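Local coordinates for histidinol dehydrogenase (Elizabethkingia anophelis NUHP1, PDB 6AN0), which probably catalyses the last step of histidine biosynthesis, the zinc-dependent oxidation of L-histidinol through L-histidinaldehyde to L-histidine with two NAD(+), at residues 116-126 with 389-400. Sequence-based numbering, arbitrary orientation.
Sequences GVNCWREARPI and SFIKKITFQKVT. With HIS (histidine), chain U; EDO (1,2-ethanediol), chain D.
Strands 117-125 and 391-399 pair antiparallel as neighbours in a mixed sheet, Asn118, Trp120, Glu122 and Arg124 forming hydrogen-bonded pairs with Lys398, Phe396, Ile394 and Lys392, and Ile126 N extending the pattern to Phe390 O. On the face bearing Trp120, the broad indole offers a flat seat for Phe396 CB, 3.6 Å from the centroid of the six-membered ring. The phenyl ring is slid aside, nearly parallel (6°) to the indole but scarcely overlapping it. Glu122, reaching across Phe396 with CG 3.7 Å from CE2, suits this place because its carboxylate serves two side chains: Trp120 NE1 meets the anti lone pair of OE2, and Arg124 grips OE1 end-on with NH1 and NH2. A bend at chi2 (-67°) turns the arginine toward that carboxylate, while its CG packs on Ile394 CD1 and its NE bonds to Ile346 O of the second subunit. On the other face, Lys393 lays CD over the Arg121 guanidinium, 3.6 Å from CZ; its ammonium is paired with Glu106 and with Asp388 of the second subunit, which should offset the nearby like charge. Arg121, Glu122, Ala123 and Lys393 line the pocket of bound histidine, whose O accepts from Ala123 N at 3.1 Å and whose imidazole touches the Ala123 methyl. Strand 391-399 continues the sheet into the second subunit, then leads into helix 401-417, whose Ile407 and Ile404 pack on Val117 and Val399.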
loop_
_atom_site.group_PDB
_atom_site.type_symbol
_atom_site.label_atom_id
_atom_site.label_comp_id
_atom_site.label_asym_id
_atom_site.label_seq_id
_atom_site.Cartn_x
_atom_site.Cartn_y
_atom_site.Cartn_z
ATOM N N GLY A 116 10.281 -28.938 10.488
ATOM C CA GLY A 116 8.868 -29.263 10.327
ATOM C C GLY A 116 7.936 -28.084 10.139
ATOM O O GLY A 116 6.713 -28.253 10.238
ATOM N N VAL A 117 8.462 -26.895 9.871
ATOM C CA VAL A 117 7.649 -25.704 9.694
ATOM C C VAL A 117 8.087 -25.062 8.389
ATOM O O VAL A 117 9.183 -24.495 8.315
ATOM C CB VAL A 117 7.797 -24.719 10.860
ATOM C CG1 VAL A 117 6.930 -23.491 10.618
ATOM C CG2 VAL A 117 7.464 -25.405 12.196
ATOM N N ASN A 118 7.238 -25.138 7.368
ATOM C CA ASN A 118 7.528 -24.565 6.060
ATOM C C ASN A 118 6.576 -23.402 5.798
ATOM O O ASN A 118 5.356 -23.557 5.920
ATOM C CB ASN A 118 7.394 -25.621 4.959
ATOM C CG ASN A 118 8.555 -26.601 4.936
ATOM O OD1 ASN A 118 9.712 -26.225 5.143
ATOM N ND2 ASN A 118 8.251 -27.866 4.691
ATOM N N CYS A 119 7.138 -22.248 5.422
ATOM C CA CYS A 119 6.387 -21.021 5.167
ATOM C C CYS A 119 6.772 -20.446 3.809
ATOM O O CYS A 119 7.927 -20.522 3.398
ATOM C CB CYS A 119 6.649 -19.942 6.238
ATOM S SG CYS A 119 6.382 -20.451 7.955
ATOM N N TRP A 120 5.812 -19.824 3.127
ATOM C CA TRP A 120 6.142 -19.172 1.866
ATOM C C TRP A 120 5.044 -18.180 1.533
ATOM O O TRP A 120 4.044 -18.072 2.248
ATOM C CB TRP A 120 6.344 -20.191 0.729
ATOM C CG TRP A 120 5.100 -20.938 0.273
ATOM C CD1 TRP A 120 4.290 -20.622 -0.782
ATOM C CD2 TRP A 120 4.563 -22.140 0.845
ATOM N NE1 TRP A 120 3.275 -21.547 -0.897
ATOM C CE2 TRP A 120 3.423 -22.492 0.084
ATOM C CE3 TRP A 120 4.937 -22.955 1.918
ATOM C CZ2 TRP A 120 2.643 -23.612 0.381
ATOM C CZ3 TRP A 120 4.159 -24.077 2.208
ATOM C CH2 TRP A 120 3.030 -24.393 1.436
ATOM N N ARG A 121 5.274 -17.408 0.473
ATOM C CA ARG A 121 4.263 -16.494 -0.042
ATOM C C ARG A 121 4.002 -16.799 -1.503
ATOM O O ARG A 121 4.890 -17.278 -2.225
ATOM C CB ARG A 121 4.682 -15.008 0.063
ATOM C CG ARG A 121 5.090 -14.520 1.414
ATOM C CD ARG A 121 5.057 -12.968 1.434
ATOM N NE ARG A 121 6.147 -12.350 0.673
ATOM C CZ ARG A 121 6.362 -11.036 0.631
ATOM N NH1 ARG A 121 5.539 -10.213 1.277
ATOM N NH2 ARG A 121 7.371 -10.537 -0.062
ATOM N N GLU A 122 2.784 -16.460 -1.942
ATOM C CA GLU A 122 2.402 -16.513 -3.344
ATOM C C GLU A 122 1.582 -15.280 -3.686
ATOM O O GLU A 122 0.767 -14.817 -2.878
ATOM C CB GLU A 122 1.579 -17.756 -3.686
ATOM C CG GLU A 122 2.250 -19.066 -3.325
ATOM C CD GLU A 122 1.521 -20.259 -3.912
ATOM O OE1 GLU A 122 0.755 -20.079 -4.879
ATOM O OE2 GLU A 122 1.720 -21.380 -3.406
ATOM N N ALA A 123 1.771 -14.787 -4.907
ATOM C CA ALA A 123 0.995 -13.660 -5.404
ATOM C C ALA A 123 -0.322 -14.137 -5.994
ATOM O O ALA A 123 -0.410 -15.216 -6.586
ATOM C CB ALA A 123 1.779 -12.895 -6.474
ATOM N N ARG A 124 -1.358 -13.310 -5.829
ATOM C CA ARG A 124 -2.642 -13.521 -6.467
ATOM C C ARG A 124 -3.094 -12.149 -6.940
ATOM O O ARG A 124 -2.871 -11.150 -6.236
ATOM C CB ARG A 124 -3.703 -14.125 -5.523
ATOM C CG ARG A 124 -3.406 -15.556 -5.037
ATOM C CD ARG A 124 -3.465 -16.561 -6.179
ATOM N NE ARG A 124 -3.296 -17.924 -5.670
ATOM C CZ ARG A 124 -2.134 -18.544 -5.535
ATOM N NH1 ARG A 124 -1.012 -17.935 -5.886
ATOM N NH2 ARG A 124 -2.101 -19.781 -5.039
ATOM N N PRO A 125 -3.736 -12.062 -8.106
ATOM C CA PRO A 125 -4.173 -10.751 -8.598
ATOM C C PRO A 125 -5.295 -10.170 -7.756
ATOM O O PRO A 125 -6.156 -10.886 -7.227
ATOM C CB PRO A 125 -4.671 -11.054 -10.016
ATOM C CG PRO A 125 -5.171 -12.495 -9.913
ATOM C CD PRO A 125 -4.136 -13.154 -9.022
ATOM N N ILE A 126 -5.304 -8.842 -7.667
ATOM C CA ILE A 126 -6.521 -8.144 -7.259
ATOM C C ILE A 126 -7.522 -8.270 -8.400
ATOM O O ILE A 126 -7.225 -7.909 -9.544
ATOM C CB ILE A 126 -6.230 -6.675 -6.926
ATOM C CG1 ILE A 126 -5.263 -6.577 -5.739
ATOM C CG2 ILE A 126 -7.541 -5.909 -6.639
ATOM C CD1 ILE A 126 -4.726 -5.146 -5.520
ATOM N N SER A 389 1.606 -3.460 -7.093
ATOM C CA SER A 389 0.398 -2.690 -6.821
ATOM C C SER A 389 -0.869 -3.447 -7.185
ATOM O O SER A 389 -1.956 -3.043 -6.762
ATOM C CB SER A 389 0.420 -1.357 -7.595
ATOM O OG SER A 389 1.656 -0.694 -7.442
ATOM N N PHE A 390 -0.759 -4.516 -7.970
ATOM C CA PHE A 390 -1.924 -5.168 -8.551
ATOM C C PHE A 390 -2.183 -6.548 -7.967
ATOM O O PHE A 390 -3.068 -7.265 -8.455
ATOM C CB PHE A 390 -1.752 -5.254 -10.072
ATOM C CG PHE A 390 -1.749 -3.904 -10.751
ATOM C CD1 PHE A 390 -2.945 -3.330 -11.183
ATOM C CD2 PHE A 390 -0.563 -3.202 -10.919
ATOM C CE1 PHE A 390 -2.954 -2.088 -11.801
ATOM C CE2 PHE A 390 -0.557 -1.956 -11.530
ATOM C CZ PHE A 390 -1.766 -1.398 -11.972
ATOM N N ILE A 391 -1.438 -6.940 -6.931
ATOM C CA ILE A 391 -1.508 -8.282 -6.374
ATOM C C ILE A 391 -1.669 -8.202 -4.864
ATOM O O ILE A 391 -1.432 -7.166 -4.241
ATOM C CB ILE A 391 -0.247 -9.105 -6.722
ATOM C CG1 ILE A 391 0.999 -8.397 -6.173
ATOM C CG2 ILE A 391 -0.140 -9.276 -8.222
ATOM C CD1 ILE A 391 2.282 -9.244 -6.240
ATOM N N LYS A 392 -2.070 -9.331 -4.284
ATOM C CA LYS A 392 -1.946 -9.601 -2.862
ATOM C C LYS A 392 -0.911 -10.703 -2.699
ATOM O O LYS A 392 -0.884 -11.650 -3.490
ATOM C CB LYS A 392 -3.282 -10.054 -2.249
ATOM C CG LYS A 392 -4.514 -9.165 -2.542
ATOM C CD LYS A 392 -5.346 -9.657 -3.730
ATOM C CE LYS A 392 -6.079 -10.966 -3.421
ATOM N NZ LYS A 392 -6.988 -11.411 -4.529
ATOM N N LYS A 393 -0.060 -10.583 -1.678
ATOM C CA LYS A 393 0.922 -11.619 -1.368
ATOM C C LYS A 393 0.386 -12.412 -0.185
ATOM O O LYS A 393 0.374 -11.919 0.949
ATOM C CB LYS A 393 2.297 -11.018 -1.071
ATOM C CG LYS A 393 2.851 -10.192 -2.250
ATOM C CD LYS A 393 4.345 -9.876 -2.083
ATOM C CE LYS A 393 4.862 -9.043 -3.256
ATOM N NZ LYS A 393 6.322 -8.732 -3.134
ATOM N N ILE A 394 -0.083 -13.627 -0.462
ATOM C CA ILE A 394 -0.706 -14.488 0.540
ATOM C C ILE A 394 0.385 -15.326 1.200
ATOM O O ILE A 394 1.219 -15.918 0.508
ATOM C CB ILE A 394 -1.773 -15.384 -0.111
ATOM C CG1 ILE A 394 -2.856 -14.517 -0.787
ATOM C CG2 ILE A 394 -2.379 -16.341 0.925
ATOM C CD1 ILE A 394 -3.928 -15.339 -1.496
ATOM N N THR A 395 0.379 -15.406 2.534
ATOM C CA THR A 395 1.334 -16.273 3.206
ATOM C C THR A 395 0.717 -17.647 3.449
ATOM O O THR A 395 -0.491 -17.770 3.701
ATOM C CB THR A 395 1.821 -15.665 4.523
ATOM O OG1 THR A 395 0.697 -15.333 5.334
ATOM C CG2 THR A 395 2.627 -14.394 4.240
ATOM N N PHE A 396 1.557 -18.672 3.311
ATOM C CA PHE A 396 1.181 -20.071 3.453
ATOM C C PHE A 396 2.081 -20.713 4.486
ATOM O O PHE A 396 3.288 -20.440 4.519
ATOM C CB PHE A 396 1.336 -20.843 2.125
ATOM C CG PHE A 396 0.322 -20.472 1.072
ATOM C CD1 PHE A 396 -0.809 -21.251 0.886
ATOM C CD2 PHE A 396 0.512 -19.368 0.260
ATOM C CE1 PHE A 396 -1.746 -20.921 -0.079
ATOM C CE2 PHE A 396 -0.431 -19.028 -0.710
ATOM C CZ PHE A 396 -1.557 -19.815 -0.874
ATOM N N GLN A 397 1.526 -21.613 5.296
ATOM C CA GLN A 397 2.416 -22.446 6.094
ATOM C C GLN A 397 1.864 -23.853 6.226
ATOM O O GLN A 397 0.652 -24.063 6.302
ATOM C CB GLN A 397 2.650 -21.846 7.472
ATOM C CG GLN A 397 1.412 -21.684 8.250
ATOM C CD GLN A 397 1.662 -20.830 9.439
ATOM O OE1 GLN A 397 1.933 -21.338 10.531
ATOM N NE2 GLN A 397 1.618 -19.514 9.239
ATOM N N LYS A 398 2.785 -24.806 6.291
ATOM C CA LYS A 398 2.460 -26.209 6.503
ATOM C C LYS A 398 3.345 -26.703 7.639
ATOM O O LYS A 398 4.572 -26.751 7.500
ATOM C CB LYS A 398 2.669 -27.026 5.231
ATOM C CG LYS A 398 2.201 -28.476 5.375
ATOM C CD LYS A 398 2.357 -29.220 4.056
ATOM C CE LYS A 398 1.810 -30.635 4.129
ATOM N NZ LYS A 398 2.235 -31.418 2.924
ATOM N N VAL A 399 2.728 -27.027 8.768
ATOM C CA VAL A 399 3.427 -27.517 9.952
ATOM C C VAL A 399 3.181 -29.012 10.061
ATOM O O VAL A 399 2.026 -29.454 10.029
ATOM C CB VAL A 399 2.937 -26.781 11.214
ATOM C CG1 VAL A 399 3.654 -27.285 12.457
ATOM C CG2 VAL A 399 3.114 -25.286 11.042
ATOM N N THR A 400 4.259 -29.797 10.173
ATOM C CA THR A 400 4.149 -31.243 10.299
ATOM C C THR A 400 3.957 -31.646 11.763
ATOM O O THR A 400 3.977 -30.818 12.677
ATOM C CB THR A 400 5.389 -31.942 9.730
ATOM O OG1 THR A 400 6.524 -31.636 10.547
ATOM C CG2 THR A 400 5.666 -31.507 8.296
HETATM N N HIS U . 6.159 -16.914 -6.080
HETATM C CA HIS U . 4.809 -16.413 -5.902
HETATM C C HIS U . 3.779 -17.223 -6.685
HETATM O O HIS U . 2.772 -16.678 -7.151
HETATM C CB HIS U . 4.742 -14.945 -6.305
HETATM C CG HIS U . 4.943 -14.000 -5.162
HETATM N ND1 HIS U . 5.117 -14.431 -3.866
HETATM C CD2 HIS U . 4.993 -12.649 -5.120
HETATM C CE1 HIS U . 5.271 -13.386 -3.075
HETATM N NE2 HIS U . 5.206 -12.294 -3.812
HETATM O OXT HIS U . 3.921 -18.438 -6.856
HETATM C C1 EDO D . 1.959 1.954 -5.186
HETATM O O1 EDO D . 2.228 0.560 -4.988
HETATM C C2 EDO D . 0.580 2.003 -5.831
HETATM O O2 EDO D . -0.264 1.190 -5.029
HETATM O O HOH W 1 6.087 -28.718 6.077
HETATM O O HOH W 2 2.610 -10.787 2.447
#